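Local coordinates for protein acetylserotonin O-methyltransferase (Homo sapiens, PDB 4A6D) that catalyses the last step of melatonin synthesis, transferring a methyl group from S-adenosylmethionine to N-acetylserotonin, at residues Q155-L160 with P212-T217; E162-N167 with G191-E196. One frame throughout, in Å; residues are numbered along the deposited sequence.

Contact 1: Q155-L160 with P212-T217; sequences QFMQAL and PEVVWT. With SAM (S-adenosylmethionine), chain D.
The S-adenosylmethionine pocket of this class I, Rossmann-like methyltransferase is bordered here by helices 150-161 and 212-221, and they meet through M157, V214 and T217. CA of M157 and CA of V214 come no nearer than 7.9 Å and no hydrogen bond crosses; the methionine side chain bridges the gap, touching both side-chain and backbone atoms of 212-217. With CG beside the backbone N (chi1 -77°) and an extended chi2 the chain of M157 reaches across, then bends at chi3 (65°) to turn its methyl toward helix 212-221. SD of M157 lies 3.6 Å from CG2 of T217. CE of M157 sits 3.6 Å from the backbone O of V214, a van der Waals contact. V214 fills the adjoining position with CG1, 3.9 Å from SD of M157. All three residues are buried. T217 is held by its other branch: OG1 donates to the carbonyl O of E213, one turn earlier, at 2.8 Å, and the same oxygen also accepts T217 N. Replacing T217 by an alanine removes CG2 and OG1, which would probably leave a gap beside SD of M157 and deprive the E213 carbonyl of its second donor. Both helices also touch the ligand. On 150-161, L160 places CD1 over the centre of the F156 ring and CD2 against the sulfonium, 3.6 Å from SAM SD, which itself stands at the edge of that ring. On 212-221, the branch of V214 that does not touch methionine meets the ribose, with CG2 3.7 Å from SAM O2'.

Contact 2: E162-N167 with G191-E196; sequences EVWSVN and GALAKE. With SAM (S-adenosylmethionine), chain D.
Two residues ahead of W164, which meets L193 and A192 across the contact, the carbonyl O of E162 accepts both N and OG of S165, tying the start of the segment into a turn. V163 comes next and lays CG1 over the centre of the W164 indole, 3.5 Å above its plane. W164 itself has CG beside the backbone N (chi1 -47°), which swings the ring toward 191-196. The opposite indole face receives CD1 of L193, offset toward the rim and 3.6 Å from CD2 of W164, so the ring is sandwiched between two aliphatic side chains. A192 CB stands at the edge, 4.4 Å from CD1 of W164. The helix supplying these partners, 192-200, follows strand 182-186 through a glycine-rich turn consistent with the SAM-binding loop of Rossmann-like methyltransferases; G191 is the N-cap of this helix, and its positive phi (89°) suits a residue without a side chain. Fixed in this way, the indole of W164 directs NE1 at the ligand carboxylate, donating to SAM OXT at 2.8 Å along a nearly straight path (N-H...O 168°). The carboxylate carbon lies in the ring plane, and SAM O is 3.3 Å from CZ2 of W164. Farther along, V166 packs on Y9 of the second subunit, as V163 does, and N167 OD1 accepts a hydrogen bond from Y338 N.

Contacts 1 and 2 lie 14 Å apart, centre to centre, and touch different parts of one ligand. Their first segments are separated by a single residue, on consecutive helices 150-161 and 164-173, without touching otherwise. Contact 1 lies mainly along the ribose and sulfonium, whereas contact 2 holds the carboxylate by a hydrogen bond. At the junction contact 1 also nears the carboxylate: L160 O approaches SAM OXT to 3.5 Å, a proximity and not a bond, and R252 hydrogen-bonds L160 O while touching W164. M157 of contact 1 also touches A190, next to G191 of contact 2. The side chain of W164 is about 8 Å from that of H255, the inferred proton donor/acceptor.

Contact 1: Q155-L160 with P212-T217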
ATOM      1  N   GLN A 155      -1.476  -0.850  22.325  1.00 93.91           N
ATOM      2  CA  GLN A 155      -1.907  -0.888  20.925  1.00 91.37           C
ATOM      3  C   GLN A 155      -1.602  -2.244  20.268  1.00 89.95           C
ATOM      4  O   GLN A 155      -2.503  -2.816  19.646  1.00 88.65           O
ATOM      5  CB  GLN A 155      -1.381   0.331  20.111  1.00 93.51           C
ATOM      6  CG  GLN A 155      -1.487   0.217  18.575  1.00119.90           C
ATOM      7  CD  GLN A 155      -2.849   0.536  17.973  1.00144.17           C
ATOM      8  OE1 GLN A 155      -3.012   1.533  17.253  1.00139.67           O
ATOM      9  NE2 GLN A 155      -3.832  -0.346  18.162  1.00132.11           N
ATOM     10  N   PHE A 156      -0.371  -2.775  20.436  1.00 83.81           N
ATOM     11  CA  PHE A 156       0.009  -4.085  19.890  1.00 81.36           C
ATOM     12  C   PHE A 156      -0.966  -5.168  20.403  1.00 84.50           C
ATOM     13  O   PHE A 156      -1.519  -5.939  19.610  1.00 82.94           O
ATOM     14  CB  PHE A 156       1.465  -4.446  20.266  1.00 83.06           C
ATOM     15  CG  PHE A 156       1.959  -5.752  19.682  1.00 83.70           C
ATOM     16  CD1 PHE A 156       2.450  -5.812  18.384  1.00 85.77           C
ATOM     17  CD2 PHE A 156       1.903  -6.936  20.426  1.00 87.96           C
ATOM     18  CE1 PHE A 156       2.888  -7.028  17.834  1.00 86.46           C
ATOM     19  CE2 PHE A 156       2.338  -8.161  19.879  1.00 89.60           C
ATOM     20  CZ  PHE A 156       2.840  -8.198  18.590  1.00 86.99           C
ATOM     21  N   MET A 157      -1.191  -5.182  21.731  1.00 80.84           N
ATOM     22  CA  MET A 157      -2.065  -6.118  22.443  1.00 79.46           C
ATOM     23  C   MET A 157      -3.515  -6.038  22.010  1.00 83.44           C
ATOM     24  O   MET A 157      -4.167  -7.077  21.876  1.00 82.01           O
ATOM     25  CB  MET A 157      -1.952  -5.883  23.945  1.00 83.37           C
ATOM     26  CG  MET A 157      -0.692  -6.464  24.541  1.00 86.34           C
ATOM     27  SD  MET A 157      -0.542  -6.094  26.298  1.00 93.77           S
ATOM     28  CE  MET A 157      -1.969  -7.016  26.953  1.00 90.79           C
ATOM     29  N   GLN A 158      -4.020  -4.798  21.775  1.00 81.10           N
ATOM     30  CA  GLN A 158      -5.390  -4.566  21.335  1.00 81.11           C
ATOM     31  C   GLN A 158      -5.516  -5.043  19.892  1.00 80.95           C
ATOM     32  O   GLN A 158      -6.550  -5.597  19.521  1.00 78.93           O
ATOM     33  CB  GLN A 158      -5.734  -3.072  21.389  1.00 84.98           C
ATOM     34  CG  GLN A 158      -5.920  -2.439  22.770  1.00101.32           C
ATOM     35  CD  GLN A 158      -5.969  -0.920  22.640  1.00119.93           C
ATOM     36  OE1 GLN A 158      -5.109  -0.286  22.011  1.00112.72           O
ATOM     37  NE2 GLN A 158      -6.994  -0.297  23.205  1.00112.07           N
ATOM     38  N   ALA A 159      -4.455  -4.826  19.088  1.00 77.22           N
ATOM     39  CA  ALA A 159      -4.410  -5.169  17.665  1.00 76.36           C
ATOM     40  C   ALA A 159      -4.487  -6.661  17.460  1.00 80.77           C
ATOM     41  O   ALA A 159      -5.351  -7.138  16.717  1.00 81.25           O
ATOM     42  CB  ALA A 159      -3.149  -4.599  17.012  1.00 76.05           C
ATOM     43  N   LEU A 160      -3.629  -7.400  18.161  1.00 78.01           N
ATOM     44  CA  LEU A 160      -3.560  -8.858  18.068  1.00 77.07           C
ATOM     45  C   LEU A 160      -4.781  -9.659  18.513  1.00 78.43           C
ATOM     46  O   LEU A 160      -5.070 -10.690  17.901  1.00 76.22           O
ATOM     47  CB  LEU A 160      -2.222  -9.414  18.594  1.00 76.73           C
ATOM     48  CG  LEU A 160      -1.107  -9.407  17.516  1.00 81.55           C
ATOM     49  CD1 LEU A 160      -0.541  -8.009  17.267  1.00 82.11           C
ATOM     50  CD2 LEU A 160      -0.005 -10.345  17.853  1.00 84.72           C
ATOM     51  N   PRO A 212       6.204 -10.255  31.968  1.00 78.37           N
ATOM     52  CA  PRO A 212       5.612  -9.403  33.022  1.00 80.80           C
ATOM     53  C   PRO A 212       4.883  -8.141  32.615  1.00 90.63           C
ATOM     54  O   PRO A 212       3.877  -7.827  33.238  1.00 94.60           O
ATOM     55  CB  PRO A 212       6.814  -9.059  33.892  1.00 83.75           C
ATOM     56  CG  PRO A 212       7.672 -10.278  33.801  1.00 86.00           C
ATOM     57  CD  PRO A 212       7.520 -10.786  32.403  1.00 79.18           C
ATOM     58  N   GLU A 213       5.400  -7.410  31.606  1.00 86.60           N
ATOM     59  CA  GLU A 213       4.848  -6.162  31.089  1.00 88.08           C
ATOM     60  C   GLU A 213       3.487  -6.376  30.386  1.00 91.00           C
ATOM     61  O   GLU A 213       2.606  -5.511  30.472  1.00 91.30           O
ATOM     62  CB  GLU A 213       5.858  -5.510  30.116  1.00 89.74           C
ATOM     63  CG  GLU A 213       7.223  -5.224  30.740  1.00107.25           C
ATOM     64  CD  GLU A 213       8.314  -6.271  30.558  1.00131.67           C
ATOM     65  OE1 GLU A 213       8.088  -7.463  30.888  1.00109.50           O
ATOM     66  OE2 GLU A 213       9.417  -5.880  30.112  1.00138.35           O
ATOM     67  N   VAL A 214       3.333  -7.527  29.680  1.00 84.10           N
ATOM     68  CA  VAL A 214       2.102  -7.878  28.974  1.00 82.04           C
ATOM     69  C   VAL A 214       1.029  -8.297  29.982  1.00 86.89           C
ATOM     70  O   VAL A 214      -0.093  -7.807  29.917  1.00 87.78           O
ATOM     71  CB  VAL A 214       2.339  -8.918  27.838  1.00 82.17           C
ATOM     72  CG1 VAL A 214       1.026  -9.507  27.316  1.00 80.03           C
ATOM     73  CG2 VAL A 214       3.139  -8.294  26.696  1.00 80.90           C
ATOM     74  N   VAL A 215       1.392  -9.148  30.938  1.00 85.14           N
ATOM     75  CA  VAL A 215       0.489  -9.639  31.986  1.00 87.04           C
ATOM     76  C   VAL A 215      -0.129  -8.468  32.798  1.00 98.15           C
ATOM     77  O   VAL A 215      -1.350  -8.446  33.003  1.00 99.09           O
ATOM     78  CB  VAL A 215       1.190 -10.724  32.850  1.00 89.52           C
ATOM     79  CG1 VAL A 215       0.363 -11.112  34.078  1.00 90.44           C
ATOM     80  CG2 VAL A 215       1.515 -11.958  32.001  1.00 86.21           C
ATOM     81  N   TRP A 216       0.706  -7.463  33.164  1.00 98.38           N
ATOM     82  CA  TRP A 216       0.309  -6.283  33.931  1.00101.93           C
ATOM     83  C   TRP A 216      -0.670  -5.458  33.123  1.00105.13           C
ATOM     84  O   TRP A 216      -1.748  -5.154  33.629  1.00106.38           O
ATOM     85  CB  TRP A 216       1.546  -5.484  34.380  1.00103.22           C
ATOM     86  CG  TRP A 216       1.270  -4.276  35.239  1.00108.89           C
ATOM     87  CD1 TRP A 216       1.200  -2.978  34.823  1.00113.69           C
ATOM     88  CD2 TRP A 216       1.116  -4.248  36.669  1.00111.99           C
ATOM     89  NE1 TRP A 216       1.007  -2.142  35.902  1.00117.29           N
ATOM     90  CE2 TRP A 216       0.931  -2.896  37.044  1.00119.65           C
ATOM     91  CE3 TRP A 216       1.117  -5.236  37.673  1.00113.82           C
ATOM     92  CZ2 TRP A 216       0.740  -2.507  38.381  1.00122.89           C
ATOM     93  CZ3 TRP A 216       0.946  -4.847  39.001  1.00118.93           C
ATOM     94  CH2 TRP A 216       0.748  -3.500  39.342  1.00123.17           C
ATOM     95  N   THR A 217      -0.340  -5.183  31.844  1.00100.22           N
ATOM     96  CA  THR A 217      -1.191  -4.441  30.901  1.00100.36           C
ATOM     97  C   THR A 217      -2.532  -5.170  30.674  1.00104.51           C
ATOM     98  O   THR A 217      -3.580  -4.517  30.654  1.00106.24           O
ATOM     99  CB  THR A 217      -0.439  -4.186  29.580  1.00103.61           C
ATOM    100  OG1 THR A 217       0.783  -3.511  29.854  1.00104.34           O
ATOM    101  CG2 THR A 217      -1.242  -3.370  28.599  1.00100.19           C
TER
HETATM  102  N   SAM D1350      -0.777 -15.502  21.065  1.00 73.56           N
HETATM  103  CA  SAM D1350      -1.229 -14.116  20.814  1.00 76.92           C
HETATM  104  C   SAM D1350      -2.102 -13.876  19.565  1.00 78.77           C
HETATM  105  O   SAM D1350      -1.965 -14.629  18.622  1.00 76.97           O
HETATM  106  OXT SAM D1350      -2.953 -12.934  19.467  1.00 79.06           O
HETATM  107  CB  SAM D1350       0.000 -13.245  20.853  1.00 76.77           C
HETATM  108  CG  SAM D1350       0.942 -13.456  19.661  1.00 75.90           C
HETATM  109  SD  SAM D1350       2.307 -12.246  19.802  1.00 77.34           S
HETATM  110  CE  SAM D1350       2.951 -12.302  18.180  1.00 78.99           C
HETATM  111  C5' SAM D1350       3.658 -13.208  20.558  1.00 75.87           C
HETATM  112  C4' SAM D1350       3.398 -13.158  22.071  1.00 75.67           C
HETATM  113  O4' SAM D1350       4.512 -13.811  22.654  1.00 75.37           O
HETATM  114  C3' SAM D1350       3.371 -11.685  22.635  1.00 77.71           C
HETATM  115  O3' SAM D1350       2.212 -11.461  23.454  1.00 80.44           O
HETATM  116  C2' SAM D1350       4.735 -11.595  23.396  1.00 77.56           C
HETATM  117  O2' SAM D1350       4.813 -10.717  24.519  1.00 77.97           O
HETATM  118  C1' SAM D1350       4.922 -13.061  23.825  1.00 76.19           C
HETATM  119  N9  SAM D1350       6.329 -13.387  24.141  1.00 76.10           N
HETATM  120  C8  SAM D1350       7.447 -13.058  23.379  1.00 75.99           C
HETATM  121  N7  SAM D1350       8.522 -13.514  23.949  1.00 76.58           N
HETATM  122  C5  SAM D1350       8.182 -14.119  25.154  1.00 76.67           C
HETATM  123  C6  SAM D1350       8.877 -14.755  26.201  1.00 76.40           C
HETATM  124  N6  SAM D1350      10.217 -14.922  26.090  1.00 76.57           N
HETATM  125  N1  SAM D1350       8.171 -15.291  27.260  1.00 76.44           N
HETATM  126  C2  SAM D1350       6.845 -15.128  27.374  1.00 76.17           C
HETATM  127  N3  SAM D1350       6.161 -14.514  26.396  1.00 76.08           N
HETATM  128  C4  SAM D1350       6.754 -14.060  25.274  1.00 76.49           C

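Contact 2: E162-N167 with G191-E196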
ATOM      1  N   GLU A 162      -7.918  -8.959  18.076  1.00 78.04           N
ATOM      2  CA  GLU A 162      -8.940  -8.758  17.067  1.00 76.92           C
ATOM      3  C   GLU A 162      -9.192  -9.911  16.103  1.00 78.78           C
ATOM      4  O   GLU A 162     -10.366 -10.209  15.834  1.00 79.51           O
ATOM      5  CB  GLU A 162      -8.757  -7.412  16.385  1.00 78.10           C
ATOM      6  CG  GLU A 162      -9.093  -6.260  17.316  1.00 87.82           C
ATOM      7  CD  GLU A 162      -9.024  -4.887  16.690  1.00112.00           C
ATOM      8  OE1 GLU A 162      -8.266  -4.717  15.710  1.00108.31           O
ATOM      9  OE2 GLU A 162      -9.705  -3.970  17.202  1.00113.27           O
ATOM     10  N   VAL A 163      -8.130 -10.599  15.625  1.00 72.49           N
ATOM     11  CA  VAL A 163      -8.331 -11.719  14.694  1.00 71.51           C
ATOM     12  C   VAL A 163      -9.138 -12.888  15.306  1.00 77.37           C
ATOM     13  O   VAL A 163      -9.947 -13.526  14.607  1.00 79.12           O
ATOM     14  CB  VAL A 163      -7.037 -12.178  13.976  1.00 72.42           C
ATOM     15  CG1 VAL A 163      -6.114 -12.961  14.922  1.00 70.49           C
ATOM     16  CG2 VAL A 163      -7.371 -12.987  12.708  1.00 71.63           C
ATOM     17  N   TRP A 164      -8.958 -13.119  16.620  1.00 71.43           N
ATOM     18  CA  TRP A 164      -9.643 -14.200  17.310  1.00 70.77           C
ATOM     19  C   TRP A 164     -11.162 -14.066  17.408  1.00 79.25           C
ATOM     20  O   TRP A 164     -11.859 -15.079  17.521  1.00 81.08           O
ATOM     21  CB  TRP A 164      -8.927 -14.566  18.610  1.00 67.94           C
ATOM     22  CG  TRP A 164      -7.435 -14.707  18.428  1.00 65.49           C
ATOM     23  CD1 TRP A 164      -6.461 -14.007  19.078  1.00 67.47           C
ATOM     24  CD2 TRP A 164      -6.759 -15.536  17.460  1.00 63.50           C
ATOM     25  NE1 TRP A 164      -5.220 -14.344  18.578  1.00 65.24           N
ATOM     26  CE2 TRP A 164      -5.374 -15.296  17.597  1.00 65.47           C
ATOM     27  CE3 TRP A 164      -7.201 -16.442  16.457  1.00 64.72           C
ATOM     28  CZ2 TRP A 164      -4.420 -15.938  16.798  1.00 62.95           C
ATOM     29  CZ3 TRP A 164      -6.256 -17.073  15.656  1.00 64.66           C
ATOM     30  CH2 TRP A 164      -4.881 -16.820  15.832  1.00 64.01           C
ATOM     31  N   SER A 165     -11.683 -12.840  17.257  1.00 77.22           N
ATOM     32  CA  SER A 165     -13.125 -12.579  17.240  1.00 80.03           C
ATOM     33  C   SER A 165     -13.771 -13.182  15.971  1.00 85.97           C
ATOM     34  O   SER A 165     -14.966 -13.482  15.976  1.00 87.91           O
ATOM     35  CB  SER A 165     -13.395 -11.079  17.310  1.00 84.43           C
ATOM     36  OG  SER A 165     -12.840 -10.377  16.211  1.00 87.74           O
ATOM     37  N   VAL A 166     -12.963 -13.379  14.906  1.00 81.44           N
ATOM     38  CA  VAL A 166     -13.387 -13.973  13.631  1.00 81.67           C
ATOM     39  C   VAL A 166     -12.813 -15.374  13.403  1.00 85.22           C
ATOM     40  O   VAL A 166     -13.529 -16.234  12.917  1.00 86.15           O
ATOM     41  CB  VAL A 166     -13.119 -13.065  12.399  1.00 83.83           C
ATOM     42  CG1 VAL A 166     -14.354 -12.272  12.028  1.00 85.79           C
ATOM     43  CG2 VAL A 166     -11.936 -12.136  12.617  1.00 82.22           C
ATOM     44  N   ASN A 167     -11.513 -15.584  13.703  1.00 80.65           N
ATOM     45  CA  ASN A 167     -10.792 -16.843  13.461  1.00 78.77           C
ATOM     46  C   ASN A 167     -10.706 -17.806  14.663  1.00 81.85           C
ATOM     47  O   ASN A 167     -10.350 -18.972  14.470  1.00 81.58           O
ATOM     48  CB  ASN A 167      -9.369 -16.526  12.936  1.00 72.79           C
ATOM     49  CG  ASN A 167      -8.803 -17.517  11.928  1.00 89.26           C
ATOM     50  OD1 ASN A 167      -8.154 -17.122  10.952  1.00 80.79           O
ATOM     51  ND2 ASN A 167      -8.996 -18.830  12.141  1.00 77.63           N
ATOM     52  N   GLY A 191      -5.177 -12.424  26.392  1.00 79.72           N
ATOM     53  CA  GLY A 191      -5.990 -13.589  26.730  1.00 79.13           C
ATOM     54  C   GLY A 191      -7.276 -13.769  25.946  1.00 82.98           C
ATOM     55  O   GLY A 191      -8.175 -14.478  26.405  1.00 82.98           O
ATOM     56  N   ALA A 192      -7.376 -13.134  24.755  1.00 79.65           N
ATOM     57  CA  ALA A 192      -8.551 -13.196  23.882  1.00 79.90           C
ATOM     58  C   ALA A 192      -8.855 -14.634  23.446  1.00 82.91           C
ATOM     59  O   ALA A 192      -9.989 -15.098  23.611  1.00 84.65           O
ATOM     60  CB  ALA A 192      -8.348 -12.309  22.672  1.00 79.41           C
ATOM     61  N   LEU A 193      -7.827 -15.349  22.944  1.00 75.04           N
ATOM     62  CA  LEU A 193      -7.945 -16.733  22.516  1.00 72.41           C
ATOM     63  C   LEU A 193      -8.348 -17.634  23.695  1.00 76.44           C
ATOM     64  O   LEU A 193      -9.232 -18.475  23.544  1.00 75.21           O
ATOM     65  CB  LEU A 193      -6.640 -17.193  21.839  1.00 69.29           C
ATOM     66  CG  LEU A 193      -6.720 -18.412  20.910  1.00 71.63           C
ATOM     67  CD1 LEU A 193      -7.712 -18.199  19.743  1.00 70.50           C
ATOM     68  CD2 LEU A 193      -5.357 -18.759  20.389  1.00 70.63           C
ATOM     69  N   ALA A 194      -7.767 -17.390  24.890  1.00 74.44           N
ATOM     70  CA  ALA A 194      -8.087 -18.139  26.109  1.00 74.32           C
ATOM     71  C   ALA A 194      -9.535 -17.910  26.527  1.00 83.91           C
ATOM     72  O   ALA A 194     -10.188 -18.858  26.925  1.00 86.52           O
ATOM     73  CB  ALA A 194      -7.156 -17.738  27.226  1.00 74.44           C
ATOM     74  N   LYS A 195     -10.048 -16.673  26.417  1.00 83.76           N
ATOM     75  CA  LYS A 195     -11.441 -16.336  26.736  1.00 87.01           C
ATOM     76  C   LYS A 195     -12.379 -17.160  25.847  1.00 92.73           C
ATOM     77  O   LYS A 195     -13.356 -17.720  26.351  1.00 96.09           O
ATOM     78  CB  LYS A 195     -11.707 -14.830  26.543  1.00 90.49           C
ATOM     79  CG  LYS A 195     -11.589 -13.986  27.818  1.00109.16           C
ATOM     80  CD  LYS A 195     -11.470 -12.475  27.506  1.00121.34           C
ATOM     81  CE  LYS A 195     -11.994 -11.576  28.613  1.00129.96           C
ATOM     82  NZ  LYS A 195     -11.568 -10.159  28.441  1.00130.19           N
ATOM     83  N   GLU A 196     -12.036 -17.282  24.549  1.00 86.56           N
ATOM     84  CA  GLU A 196     -12.788 -18.041  23.550  1.00 87.10           C
ATOM     85  C   GLU A 196     -12.708 -19.521  23.849  1.00 92.04           C
ATOM     86  O   GLU A 196     -13.730 -20.211  23.818  1.00 94.35           O
ATOM     87  CB  GLU A 196     -12.262 -17.741  22.133  1.00 86.89           C
ATOM     88  CG  GLU A 196     -12.923 -18.544  21.021  1.00100.45           C
ATOM     89  CD  GLU A 196     -14.317 -18.116  20.616  1.00125.39           C
ATOM     90  OE1 GLU A 196     -14.456 -17.001  20.061  1.00143.62           O
ATOM     91  OE2 GLU A 196     -15.258 -18.927  20.779  1.00111.88           O
TER
HETATM   92  N   SAM D1350      -0.777 -15.502  21.065  1.00 73.56           N
HETATM   93  CA  SAM D1350      -1.229 -14.116  20.814  1.00 76.92           C
HETATM   94  C   SAM D1350      -2.102 -13.876  19.565  1.00 78.77           C
HETATM   95  O   SAM D1350      -1.965 -14.629  18.622  1.00 76.97           O
HETATM   96  OXT SAM D1350      -2.953 -12.934  19.467  1.00 79.06           O
HETATM   97  CB  SAM D1350       0.000 -13.245  20.853  1.00 76.77           C
HETATM   98  CG  SAM D1350       0.942 -13.456  19.661  1.00 75.90           C
HETATM   99  SD  SAM D1350       2.307 -12.246  19.802  1.00 77.34           S
HETATM  100  CE  SAM D1350       2.951 -12.302  18.180  1.00 78.99           C
HETATM  101  C5' SAM D1350       3.658 -13.208  20.558  1.00 75.87           C
HETATM  102  C4' SAM D1350       3.398 -13.158  22.071  1.00 75.67           C
HETATM  103  O4' SAM D1350       4.512 -13.811  22.654  1.00 75.37           O
HETATM  104  C3' SAM D1350       3.371 -11.685  22.635  1.00 77.71           C
HETATM  105  O3' SAM D1350       2.212 -11.461  23.454  1.00 80.44           O
HETATM  106  C2' SAM D1350       4.735 -11.595  23.396  1.00 77.56           C
HETATM  107  O2' SAM D1350       4.813 -10.717  24.519  1.00 77.97           O
HETATM  108  C1' SAM D1350       4.922 -13.061  23.825  1.00 76.19           C
HETATM  109  N9  SAM D1350       6.329 -13.387  24.141  1.00 76.10           N
HETATM  110  C8  SAM D1350       7.447 -13.058  23.379  1.00 75.99           C
HETATM  111  N7  SAM D1350       8.522 -13.514  23.949  1.00 76.58           N
HETATM  112  C5  SAM D1350       8.182 -14.119  25.154  1.00 76.67           C
HETATM  113  C6  SAM D1350       8.877 -14.755  26.201  1.00 76.40           C
HETATM  114  N6  SAM D1350      10.217 -14.922  26.090  1.00 76.57           N
HETATM  115  N1  SAM D1350       8.171 -15.291  27.260  1.00 76.44           N
HETATM  116  C2  SAM D1350       6.845 -15.128  27.374  1.00 76.17           C
HETATM  117  N3  SAM D1350       6.161 -14.514  26.396  1.00 76.08           N
HETATM  118  C4  SAM D1350       6.754 -14.060  25.274  1.00 76.49           C